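ORF10 (Moritella marina, PDB 6RIW) carries the ketosynthase and chain length factor domains of a polyunsaturated fatty acid synthase, and probably catalyses the carbon-carbon condensation step of chain elongation. Local coordinates at residues V140-L145 with P151-T156; L136-V141 with V595-Q600; S202-C207 with A445-Q450; A197-S202 with A220-A225; K777-A782 with K815-T820. All blocks are in the same frame, centred on the assembly; numbering follows the deposited sequence.

Contact 1: V140-L145 with P151-T156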
# COMPACT_ATOMS: atom_id res chain seq x y z
N VAL A 140 8.08 2.91 -27.58
CA VAL A 140 9.47 2.54 -27.83
C VAL A 140 9.54 1.19 -28.54
O VAL A 140 10.29 1.04 -29.51
CB VAL A 140 10.29 2.54 -26.52
CG1 VAL A 140 11.74 2.13 -26.80
CG2 VAL A 140 10.25 3.92 -25.87
N VAL A 141 8.73 0.22 -28.11
CA VAL A 141 8.68 -1.07 -28.81
C VAL A 141 8.25 -0.87 -30.26
O VAL A 141 8.86 -1.41 -31.18
CB VAL A 141 7.74 -2.06 -28.09
CG1 VAL A 141 7.51 -3.34 -28.98
CG2 VAL A 141 8.29 -2.48 -26.73
N ASP A 142 7.18 -0.08 -30.47
CA ASP A 142 6.72 0.20 -31.82
C ASP A 142 7.84 0.74 -32.70
O ASP A 142 8.05 0.26 -33.83
CB ASP A 142 5.57 1.21 -31.79
CG ASP A 142 5.18 1.71 -33.18
OD1 ASP A 142 5.85 2.64 -33.71
OD2 ASP A 142 4.19 1.19 -33.76
N ASN A 143 8.55 1.77 -32.22
CA ASN A 143 9.56 2.40 -33.06
C ASN A 143 10.74 1.47 -33.32
O ASN A 143 11.33 1.52 -34.41
CB ASN A 143 10.05 3.69 -32.42
CG ASN A 143 8.96 4.74 -32.27
OD1 ASN A 143 9.21 5.80 -31.70
ND2 ASN A 143 7.75 4.44 -32.76
N ALA A 144 11.11 0.64 -32.34
CA ALA A 144 12.17 -0.34 -32.57
C ALA A 144 11.77 -1.33 -33.66
O ALA A 144 12.59 -1.69 -34.52
CB ALA A 144 12.50 -1.08 -31.28
N LEU A 145 10.53 -1.82 -33.62
CA LEU A 145 10.07 -2.76 -34.63
C LEU A 145 9.95 -2.13 -36.01
O LEU A 145 10.16 -2.82 -37.02
CB LEU A 145 8.74 -3.39 -34.19
CG LEU A 145 8.88 -4.39 -33.03
CD1 LEU A 145 7.55 -4.90 -32.47
CD2 LEU A 145 9.79 -5.57 -33.39
N PRO A 151 9.23 0.29 -42.06
CA PRO A 151 8.91 1.64 -41.59
C PRO A 151 7.43 1.86 -41.34
O PRO A 151 7.07 2.78 -40.59
CB PRO A 151 9.41 2.54 -42.73
CG PRO A 151 9.47 1.64 -43.92
CD PRO A 151 9.85 0.30 -43.40
N ASP A 152 6.56 1.04 -41.93
CA ASP A 152 5.12 1.17 -41.73
C ASP A 152 4.58 0.17 -40.72
O ASP A 152 3.36 0.06 -40.57
CB ASP A 152 4.40 1.01 -43.08
CG ASP A 152 4.80 2.09 -44.08
OD1 ASP A 152 4.99 3.27 -43.67
OD2 ASP A 152 4.92 1.77 -45.28
N PHE A 153 5.44 -0.58 -40.03
CA PHE A 153 4.97 -1.40 -38.93
C PHE A 153 4.28 -0.53 -37.88
O PHE A 153 4.73 0.58 -37.58
CB PHE A 153 6.12 -2.17 -38.28
CG PHE A 153 5.67 -2.97 -37.09
CD1 PHE A 153 5.20 -4.26 -37.26
CD2 PHE A 153 5.67 -2.42 -35.82
CE1 PHE A 153 4.76 -5.00 -36.18
CE2 PHE A 153 5.22 -3.17 -34.73
CZ PHE A 153 4.77 -4.45 -34.92
N GLN A 154 3.17 -1.04 -37.33
CA GLN A 154 2.45 -0.35 -36.27
C GLN A 154 2.08 -1.34 -35.18
O GLN A 154 1.44 -2.36 -35.45
CB GLN A 154 1.16 0.30 -36.77
CG GLN A 154 1.31 1.50 -37.65
CD GLN A 154 -0.05 1.98 -38.07
OE1 GLN A 154 -0.81 1.25 -38.70
NE2 GLN A 154 -0.40 3.19 -37.68
N LEU A 155 2.47 -1.04 -33.95
CA LEU A 155 2.02 -1.83 -32.82
C LEU A 155 0.60 -1.41 -32.42
O LEU A 155 0.25 -0.23 -32.48
CB LEU A 155 2.97 -1.64 -31.64
CG LEU A 155 2.75 -2.51 -30.40
CD1 LEU A 155 2.99 -3.97 -30.71
CD2 LEU A 155 3.73 -2.02 -29.33
N THR A 156 -0.20 -2.38 -32.00
CA THR A 156 -1.54 -2.06 -31.51
C THR A 156 -1.49 -1.67 -30.03
O THR A 156 -0.61 -2.12 -29.28
CB THR A 156 -2.51 -3.22 -31.73
OG1 THR A 156 -2.07 -4.36 -30.98
CG2 THR A 156 -2.59 -3.59 -33.22
O HOH W 1 1.49 2.15 -33.20
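L145 lies obliquely against the ring of F153, its CB 3.6 Å from CE2, while its CD1 branch reaches the end of the same ring, 3.7 Å from CZ. F153 belongs to the loop that leaves helix 129-148 and doubles back along it; with CG anti to the backbone N (chi1 177°), its ring is laid against L145. Further along, V141 and L155 make a looser apolar touch, CG1 to CD2 at 4.0 Å.

Between these two apolar pairs sits the polar part of the contact. D142 OD2 takes the backbone N-H of L155 on its anti lone pair, at 2.8 Å between OD2 and N and with an almost straight hydrogen, 172°. A water reinforces the link: it donates one hydrogen to D142 OD2 at 2.9 Å and the other to L155 O at 2.8 Å. D142 thus ties the backbone of L155 to the helix, its N-H directly and its carbonyl through the water. The other oxygen, OD1, forms a salt bridge with K146, and K146 NZ also bonds F153 O. Buried as it is, the carboxylate has partners on both oxygens, and the lysine's charge is likely to favour its ionised form.

The layer is closed from outside by three helices: L145 and L155 both rest on I601 of helix 597-608, V141 packs on A624 and V628 of helix 614-628, and A144 meets I921 and V922 of helix 917-922.

Contact 2: L136-V141 with V595-Q600; sequences LYHQVV and VNLTTQ
L597 makes the first touch: its CD2 branch lies 3.9 Å from H138 CD2, while its CD1 branch lies 4.3 Å from V141 CG2. The leucine and the imidazole run past one another in opposite directions, and the fork of the leucine lets it meet two residues on neighbouring turns of helix 129-148.

One turn later Q600 brings its amide over a face of the H138 ring. With the chain extended beyond CG, NE2 sits 3.3 Å above the ring plane, offset toward the rim, and OE1 lies 3.3 Å from CE1 of H138. The amide stands steeply to the imidazole, the two planes 73° apart, so this is no flat stack. Both groups are held by partners beyond the pair: H138 NE2 gives its hydrogen to G593 O, and Q600 NE2 bonds T156 O. Those bonds fix the rotation of ring and amide in a buried place.

V141 and L597 also share A624 and V628 of helix 614-628 as neighbours. The first helix belongs to the ketosynthase part and the second to the chain length factor part, and pairing of two such thiolase-fold halves is typical of ketosynthase-chain length factor dimers, made here within one chain.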
# COMPACT_ATOMS: atom_id res chain seq x y z
N LEU A 136 4.27 4.65 -22.81
CA LEU A 136 5.72 4.87 -22.74
C LEU A 136 6.47 3.68 -23.33
O LEU A 136 7.27 3.84 -24.26
CB LEU A 136 6.16 5.06 -21.29
CG LEU A 136 5.64 6.28 -20.52
CD1 LEU A 136 5.87 6.11 -19.01
CD2 LEU A 136 6.36 7.51 -21.06
N TYR A 137 6.24 2.49 -22.79
CA TYR A 137 7.00 1.32 -23.24
C TYR A 137 6.64 0.95 -24.66
O TYR A 137 7.50 0.52 -25.44
CB TYR A 137 6.76 0.12 -22.33
CG TYR A 137 6.49 0.50 -20.90
CD1 TYR A 137 7.40 1.29 -20.19
CD2 TYR A 137 5.32 0.06 -20.25
CE1 TYR A 137 7.15 1.67 -18.89
CE2 TYR A 137 5.06 0.41 -18.93
CZ TYR A 137 5.99 1.20 -18.25
OH TYR A 137 5.75 1.58 -16.95
N HIS A 138 5.36 1.05 -25.01
CA HIS A 138 4.90 0.49 -26.28
C HIS A 138 5.21 1.41 -27.45
O HIS A 138 5.43 0.92 -28.56
CB HIS A 138 3.41 0.13 -26.17
CG HIS A 138 3.16 -0.98 -25.19
ND1 HIS A 138 1.96 -1.15 -24.52
CD2 HIS A 138 3.98 -1.97 -24.76
CE1 HIS A 138 2.06 -2.22 -23.73
NE2 HIS A 138 3.27 -2.73 -23.86
N GLN A 139 5.32 2.72 -27.22
CA GLN A 139 5.84 3.57 -28.29
C GLN A 139 7.28 3.18 -28.62
O GLN A 139 7.67 3.15 -29.79
CB GLN A 139 5.77 5.05 -27.91
CG GLN A 139 6.25 6.00 -29.07
CD GLN A 139 5.26 6.04 -30.24
OE1 GLN A 139 5.66 6.16 -31.41
NE2 GLN A 139 3.98 5.93 -29.92
N VAL A 140 8.08 2.91 -27.58
CA VAL A 140 9.47 2.54 -27.83
C VAL A 140 9.54 1.19 -28.54
O VAL A 140 10.29 1.04 -29.51
CB VAL A 140 10.29 2.54 -26.52
CG1 VAL A 140 11.74 2.13 -26.80
CG2 VAL A 140 10.25 3.92 -25.87
N VAL A 141 8.73 0.22 -28.11
CA VAL A 141 8.68 -1.07 -28.81
C VAL A 141 8.25 -0.87 -30.26
O VAL A 141 8.86 -1.41 -31.18
CB VAL A 141 7.74 -2.06 -28.09
CG1 VAL A 141 7.51 -3.34 -28.98
CG2 VAL A 141 8.29 -2.48 -26.73
N VAL A 595 4.02 -8.47 -20.76
CA VAL A 595 3.13 -9.62 -20.94
C VAL A 595 2.12 -9.36 -22.05
O VAL A 595 1.83 -10.24 -22.88
CB VAL A 595 2.44 -9.95 -19.61
CG1 VAL A 595 1.25 -10.84 -19.84
CG2 VAL A 595 3.46 -10.58 -18.63
N ASN A 596 1.62 -8.13 -22.13
CA ASN A 596 0.52 -7.83 -23.05
C ASN A 596 0.97 -7.84 -24.51
O ASN A 596 0.12 -7.92 -25.41
CB ASN A 596 -0.08 -6.47 -22.68
CG ASN A 596 -1.57 -6.40 -22.91
OD1 ASN A 596 -2.32 -5.99 -22.03
ND2 ASN A 596 -2.01 -6.76 -24.13
N LEU A 597 2.28 -7.80 -24.77
CA LEU A 597 2.74 -7.84 -26.15
C LEU A 597 2.34 -9.14 -26.85
O LEU A 597 2.35 -9.18 -28.08
CB LEU A 597 4.25 -7.63 -26.22
CG LEU A 597 4.69 -6.20 -25.84
CD1 LEU A 597 6.22 -6.12 -25.73
CD2 LEU A 597 4.20 -5.23 -26.87
N THR A 598 2.00 -10.19 -26.09
CA THR A 598 1.42 -11.42 -26.66
C THR A 598 0.30 -11.13 -27.66
O THR A 598 0.33 -11.58 -28.81
CB THR A 598 0.87 -12.30 -25.53
OG1 THR A 598 1.95 -12.82 -24.76
CG2 THR A 598 0.05 -13.47 -26.09
N THR A 599 -0.72 -10.40 -27.23
CA THR A 599 -1.81 -10.13 -28.14
C THR A 599 -1.57 -8.87 -28.95
O THR A 599 -2.09 -8.75 -30.06
CB THR A 599 -3.14 -10.02 -27.38
OG1 THR A 599 -3.00 -9.13 -26.27
CG2 THR A 599 -3.58 -11.39 -26.88
N GLN A 600 -0.78 -7.93 -28.43
CA GLN A 600 -0.48 -6.74 -29.23
C GLN A 600 0.27 -7.10 -30.51
O GLN A 600 -0.05 -6.58 -31.58
CB GLN A 600 0.33 -5.74 -28.42
CG GLN A 600 -0.49 -5.05 -27.38
CD GLN A 600 0.38 -4.22 -26.49
OE1 GLN A 600 0.82 -4.70 -25.43
NE2 GLN A 600 0.69 -2.99 -26.92

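Contact 3: S202-C207 with A445-Q450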
# COMPACT_ATOMS: atom_id res chain seq x y z
N SER A 202 -6.50 -2.63 9.71
CA SER A 202 -7.21 -1.35 9.68
C SER A 202 -8.19 -1.21 10.83
O SER A 202 -8.28 -0.14 11.46
CB SER A 202 -7.94 -1.19 8.33
OG SER A 202 -6.99 -1.21 7.28
N VAL A 203 -8.95 -2.27 11.11
CA VAL A 203 -9.93 -2.20 12.20
C VAL A 203 -9.22 -2.02 13.55
O VAL A 203 -9.59 -1.15 14.36
CB VAL A 203 -10.84 -3.44 12.18
CG1 VAL A 203 -11.66 -3.54 13.48
CG2 VAL A 203 -11.76 -3.36 10.95
N LYS A 204 -8.18 -2.82 13.79
CA LYS A 204 -7.46 -2.74 15.06
C LYS A 204 -6.82 -1.36 15.24
O LYS A 204 -6.93 -0.76 16.31
CB LYS A 204 -6.41 -3.85 15.13
CG LYS A 204 -5.54 -3.82 16.38
CD LYS A 204 -6.39 -3.94 17.64
CE LYS A 204 -5.56 -3.80 18.93
NZ LYS A 204 -4.38 -2.89 18.78
N LEU A 205 -6.16 -0.83 14.20
CA LEU A 205 -5.56 0.49 14.36
C LEU A 205 -6.61 1.58 14.48
O LEU A 205 -6.38 2.60 15.15
CB LEU A 205 -4.62 0.78 13.18
CG LEU A 205 -3.40 -0.13 13.11
CD1 LEU A 205 -2.55 0.29 11.90
CD2 LEU A 205 -2.56 -0.07 14.38
N ALA A 206 -7.78 1.40 13.86
CA ALA A 206 -8.83 2.40 14.03
C ALA A 206 -9.36 2.39 15.45
O ALA A 206 -9.63 3.46 16.03
CB ALA A 206 -9.96 2.17 13.01
N CYS A 207 -9.50 1.20 16.05
CA CYS A 207 -9.81 1.12 17.48
C CYS A 207 -8.77 1.84 18.32
O CYS A 207 -9.12 2.56 19.27
CB CYS A 207 -9.91 -0.34 17.95
SG CYS A 207 -11.25 -1.30 17.20
N ALA A 445 -3.19 -10.98 12.43
CA ALA A 445 -4.11 -10.26 13.30
C ALA A 445 -5.19 -11.22 13.78
O ALA A 445 -5.60 -12.13 13.07
CB ALA A 445 -4.77 -9.06 12.60
N HIS A 446 -5.65 -10.99 15.01
CA HIS A 446 -6.79 -11.71 15.56
C HIS A 446 -7.64 -10.72 16.33
O HIS A 446 -7.12 -9.92 17.12
CB HIS A 446 -6.31 -12.84 16.47
CG HIS A 446 -7.41 -13.74 16.96
ND1 HIS A 446 -7.97 -14.74 16.17
CD2 HIS A 446 -8.05 -13.81 18.16
CE1 HIS A 446 -8.90 -15.37 16.87
NE2 HIS A 446 -8.96 -14.83 18.08
N LEU A 447 -8.95 -10.71 16.07
CA LEU A 447 -9.87 -9.83 16.76
C LEU A 447 -10.85 -10.67 17.56
O LEU A 447 -11.29 -11.72 17.09
CB LEU A 447 -10.63 -8.93 15.78
CG LEU A 447 -9.79 -7.93 14.99
CD1 LEU A 447 -10.67 -7.19 13.99
CD2 LEU A 447 -9.08 -6.97 15.95
N VAL A 448 -11.17 -10.21 18.76
CA VAL A 448 -12.13 -10.88 19.64
C VAL A 448 -13.41 -10.06 19.65
O VAL A 448 -13.40 -8.87 20.01
CB VAL A 448 -11.56 -11.05 21.06
CG1 VAL A 448 -12.53 -11.88 21.92
CG2 VAL A 448 -10.20 -11.70 20.99
N LEU A 449 -14.51 -10.67 19.21
CA LEU A 449 -15.79 -9.99 19.05
C LEU A 449 -16.83 -10.63 19.96
O LEU A 449 -16.81 -11.84 20.20
CB LEU A 449 -16.28 -10.06 17.61
CG LEU A 449 -15.25 -9.84 16.51
CD1 LEU A 449 -15.92 -10.09 15.15
CD2 LEU A 449 -14.75 -8.41 16.64
N GLN A 450 -17.77 -9.81 20.43
CA GLN A 450 -18.86 -10.30 21.26
C GLN A 450 -20.18 -9.73 20.77
O GLN A 450 -20.23 -8.70 20.09
CB GLN A 450 -18.63 -9.94 22.73
CG GLN A 450 -17.51 -10.74 23.37
CD GLN A 450 -17.33 -10.45 24.86
OE1 GLN A 450 -17.73 -9.39 25.35
NE2 GLN A 450 -16.73 -11.39 25.57
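L447 spreads its two methyl branches over two successive residues of helix 198-211. CD1 meets V203 CG1 at 3.8 Å, the side chains crossing at a slant, and CD2 lies 4.2 Å from K204 CB. The fork points at the helix because CG is anti to the carbonyl carbon (chi1 -64°) and the chain then runs straight out from the strand. Only the root of the lysine takes part: K204 bends at chi2, 59°, which carries the rest of its chain off to a salt bridge between NZ and D208, one turn further along the helix.

This is a strand laid beside the buried helix of a thiolase fold, in which a central helical layer is sandwiched between two beta layers. Here helix 198-211 lies between strand 443-450 and strand 217-224, since V203 faces L447 on one flank and touches A220 on another.

Around the first shell, M378 of helix 374-387 packs on both V203 and L447, closing the joint, and I285 of strand 283-292 adds a further apolar neighbour for V203. The leucine is set in place by its strand: backbone bonds tie L447 to V435 and V448 to K286 and G287. H446, on the far side of that strand, is held by S436 and Y315 and meets the ring of Y311 edge-to-face. M1 and K286 bind a magnesium ion close by; the side chain of K204 is about 8 Å from the ion, and that of L447 about 8 Å from the side chain of K286.

Contact 4: A197-S202 with A220-A225; sequences ASSCYS and AGAVSA
S202 faces strand 217-224 with both its side chain and its backbone. Its OG sits beside the backbone N (chi1 -61°), where it donates to S198 O at 2.9 Å and comes 3.5 Å from G221 O, a long approach across the contact. S198 O also accepts the backbone N of S202, and the two donors come from opposite faces of its plane. With alanine in place of this serine, S198 O would probably be left with the backbone N-H alone, and a small gap would open beside the G221 carbonyl.

A222 is the second point of close packing, its methyl CB pressed 3.3 Å from S199 OG. That hydroxyl is held by T371 O, so its position is set from outside the pair. A220 takes the third place: its CB lies 3.7 Å from S202 O.

Alanine, glycine and serine on both sides let the axes of helix 198-202 and strand 220-224 come within 7.0 Å, at 157° between their directions, so the two run nearly antiparallel. Such a tight return from helix to strand is the second half of a beta-alpha-beta crossover of the thiolase fold; in ketosynthases the corresponding central helix follows the nucleophilic cysteine.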
# COMPACT_ATOMS: atom_id res chain seq x y z
N ALA A 197 -3.99 -9.63 5.70
CA ALA A 197 -4.46 -9.22 7.01
C ALA A 197 -4.84 -7.74 7.07
O ALA A 197 -5.20 -7.26 8.15
CB ALA A 197 -3.37 -9.50 8.06
N SER A 198 -4.78 -7.02 5.94
CA SER A 198 -4.94 -5.56 5.97
C SER A 198 -6.29 -5.13 6.55
O SER A 198 -6.36 -4.08 7.19
CB SER A 198 -4.78 -4.96 4.58
OG SER A 198 -3.56 -5.36 3.99
N SER A 199 -7.37 -5.89 6.31
CA SER A 199 -8.68 -5.48 6.83
C SER A 199 -8.69 -5.45 8.35
O SER A 199 -9.24 -4.52 8.97
CB SER A 199 -9.78 -6.40 6.31
OG SER A 199 -9.93 -6.33 4.90
N CYS A 200 -8.11 -6.46 8.98
CA CYS A 200 -8.11 -6.48 10.44
C CYS A 200 -7.05 -5.57 11.03
O CYS A 200 -7.23 -5.07 12.15
CB CYS A 200 -7.95 -7.90 10.95
SG CYS A 200 -9.33 -8.94 10.35
N TYR A 201 -5.94 -5.36 10.32
CA TYR A 201 -5.02 -4.29 10.72
C TYR A 201 -5.72 -2.94 10.75
O TYR A 201 -5.55 -2.16 11.70
CB TYR A 201 -3.82 -4.24 9.78
CG TYR A 201 -2.70 -5.17 10.23
CD1 TYR A 201 -2.87 -6.55 10.25
CD2 TYR A 201 -1.47 -4.66 10.66
CE1 TYR A 201 -1.86 -7.40 10.67
CE2 TYR A 201 -0.45 -5.50 11.10
CZ TYR A 201 -0.66 -6.87 11.10
OH TYR A 201 0.32 -7.73 11.52
N SER A 202 -6.50 -2.63 9.71
CA SER A 202 -7.21 -1.35 9.68
C SER A 202 -8.19 -1.21 10.83
O SER A 202 -8.28 -0.14 11.46
CB SER A 202 -7.94 -1.19 8.33
OG SER A 202 -6.99 -1.21 7.28
N ALA A 220 -13.21 2.08 9.15
CA ALA A 220 -12.14 1.12 8.93
C ALA A 220 -12.61 0.11 7.89
O ALA A 220 -13.71 -0.44 7.99
CB ALA A 220 -11.73 0.40 10.22
N GLY A 221 -11.77 -0.15 6.91
CA GLY A 221 -12.19 -1.01 5.83
C GLY A 221 -11.02 -1.32 4.93
O GLY A 221 -9.86 -1.08 5.30
N ALA A 222 -11.33 -1.85 3.75
CA ALA A 222 -10.29 -2.23 2.80
C ALA A 222 -10.90 -2.37 1.41
O ALA A 222 -12.12 -2.52 1.25
CB ALA A 222 -9.61 -3.54 3.20
N VAL A 223 -10.03 -2.35 0.41
CA VAL A 223 -10.41 -2.48 -0.99
C VAL A 223 -9.33 -3.30 -1.66
O VAL A 223 -8.14 -3.20 -1.31
CB VAL A 223 -10.61 -1.10 -1.66
CG1 VAL A 223 -9.32 -0.28 -1.61
CG2 VAL A 223 -11.08 -1.26 -3.11
N SER A 224 -9.76 -4.19 -2.55
CA SER A 224 -8.89 -5.02 -3.38
C SER A 224 -9.42 -4.83 -4.80
O SER A 224 -10.45 -5.40 -5.16
CB SER A 224 -8.95 -6.48 -2.93
OG SER A 224 -8.45 -7.37 -3.93
N ALA A 225 -8.72 -4.01 -5.60
CA ALA A 225 -9.14 -3.73 -6.98
C ALA A 225 -7.93 -3.58 -7.90
O ALA A 225 -7.89 -2.71 -8.78
CB ALA A 225 -10.00 -2.47 -7.05

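Contact 5: K777-A782 with K815-T820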
# COMPACT_ATOMS: atom_id res chain seq x y z
N LYS A 777 -4.63 28.83 5.44
CA LYS A 777 -5.40 28.68 6.67
C LYS A 777 -5.16 27.31 7.30
O LYS A 777 -4.95 27.21 8.52
CB LYS A 777 -6.88 28.86 6.37
CG LYS A 777 -7.79 28.78 7.58
CD LYS A 777 -7.59 30.01 8.48
CE LYS A 777 -8.62 30.03 9.63
NZ LYS A 777 -8.04 30.56 10.90
N ALA A 778 -5.17 26.25 6.48
CA ALA A 778 -4.89 24.91 6.98
C ALA A 778 -3.49 24.83 7.59
O ALA A 778 -3.30 24.18 8.62
CB ALA A 778 -5.03 23.88 5.85
N ILE A 779 -2.51 25.49 6.97
CA ILE A 779 -1.16 25.52 7.54
C ILE A 779 -1.17 26.15 8.93
O ILE A 779 -0.57 25.62 9.88
CB ILE A 779 -0.21 26.27 6.59
CG1 ILE A 779 -0.07 25.48 5.28
CG2 ILE A 779 1.14 26.43 7.25
CD1 ILE A 779 0.77 26.18 4.23
N THR A 780 -1.82 27.31 9.07
CA THR A 780 -1.80 27.96 10.38
C THR A 780 -2.54 27.15 11.42
O THR A 780 -2.12 27.12 12.59
CB THR A 780 -2.37 29.39 10.28
OG1 THR A 780 -3.76 29.32 9.97
CG2 THR A 780 -1.68 30.14 9.20
N ILE A 781 -3.61 26.44 11.02
CA ILE A 781 -4.35 25.62 11.98
C ILE A 781 -3.50 24.46 12.46
O ILE A 781 -3.45 24.16 13.66
CB ILE A 781 -5.67 25.13 11.36
CG1 ILE A 781 -6.68 26.28 11.26
CG2 ILE A 781 -6.22 23.97 12.19
CD1 ILE A 781 -7.92 25.92 10.45
N ALA A 782 -2.85 23.76 11.51
CA ALA A 782 -1.97 22.66 11.89
C ALA A 782 -0.80 23.15 12.71
O ALA A 782 -0.38 22.49 13.67
CB ALA A 782 -1.49 21.92 10.63
N LYS A 815 4.23 30.52 1.27
CA LYS A 815 4.74 31.89 1.28
C LYS A 815 3.84 32.82 2.08
O LYS A 815 4.30 33.81 2.65
CB LYS A 815 4.88 32.42 -0.14
CG LYS A 815 6.21 32.16 -0.79
CD LYS A 815 6.19 32.66 -2.25
CE LYS A 815 5.73 34.11 -2.32
NZ LYS A 815 5.50 34.55 -3.73
N THR A 816 2.55 32.51 2.12
CA THR A 816 1.62 33.30 2.91
C THR A 816 1.72 32.92 4.39
O THR A 816 1.94 33.78 5.25
CB THR A 816 0.19 33.09 2.35
OG1 THR A 816 0.13 33.61 1.01
CG2 THR A 816 -0.88 33.77 3.21
N ALA A 817 1.63 31.62 4.70
CA ALA A 817 1.46 31.19 6.09
C ALA A 817 2.75 31.21 6.90
O ALA A 817 2.73 31.61 8.08
CB ALA A 817 0.85 29.78 6.10
N LEU A 818 3.88 30.73 6.34
CA LEU A 818 5.05 30.49 7.17
C LEU A 818 5.70 31.79 7.66
O LEU A 818 6.05 31.86 8.85
CB LEU A 818 6.07 29.61 6.44
CG LEU A 818 5.54 28.20 6.11
CD1 LEU A 818 6.64 27.39 5.45
CD2 LEU A 818 5.03 27.50 7.36
N PRO A 819 5.91 32.81 6.83
CA PRO A 819 6.47 34.06 7.37
C PRO A 819 5.53 34.76 8.34
O PRO A 819 6.01 35.45 9.24
CB PRO A 819 6.73 34.92 6.12
CG PRO A 819 6.77 33.93 4.96
CD PRO A 819 5.78 32.85 5.36
N THR A 820 4.23 34.55 8.19
CA THR A 820 3.28 35.08 9.17
C THR A 820 3.40 34.37 10.51
O THR A 820 3.40 35.02 11.57
CB THR A 820 1.86 34.94 8.62
OG1 THR A 820 1.77 35.66 7.38
CG2 THR A 820 0.84 35.49 9.60
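I779 opens the contact by pressing its CG2 branch onto A817, 3.6 Å from CB. The pairing belongs to the C-terminal half of the thiolase-like fold of the chain length factor part, where helices 776-790 and 808-821, joined through strand 797-801, lie side by side. Their short segments run in roughly the same direction, 32° apart, with axes 8.8 Å from each other.

The same CG2 goes on to L818, meeting CD2 at 4.0 Å, and the two side chains stand at about a right angle. CG2 gets there because it is anti to the backbone N, while CG1, beside that N, leads CD1 back past the A817 methyl. I779 also touches C877 of strand 876-884.

T780 comes next and splits its work. Its OG1 is placed between the backbone N and the carbonyl carbon (chi1 67°) and donates to K777 O at 2.8 Å, sharing that acceptor with I781 N. A valine in its place lacks the hydroxyl and would probably leave K777 O with I781 N alone and the side chain freer to turn. The other branch of T780, CG2, lies 4.0 Å from A817 CB, so the alanine methyl is flanked by two successive residues, with I779 CD1 4.1 Å away from that same CB.

Overall arrangement
Contacts 1 and 2 form one block: they share V140 and V141 on helix 129-148, their centres are 9 Å apart, and L155 CD1 of contact 1 packs on Q600 CB of contact 2 at 3.9 Å. Contacts 3 and 4 form another, with centres 11 Å apart; they share S202 and helix 198-211, and A220 CB packs on V203 CA at 3.7 Å. The blocks stay apart, the nearest atoms of contacts 2 and 4 being about 15 Å from each other. Contact 5 is the one contact with both segments in the chain length factor part, its centre about 34 Å from that of contact 4. Among the five, contact 3 comes nearest the magnesium site, the side chain of K204 being about 6 Å from that of M1.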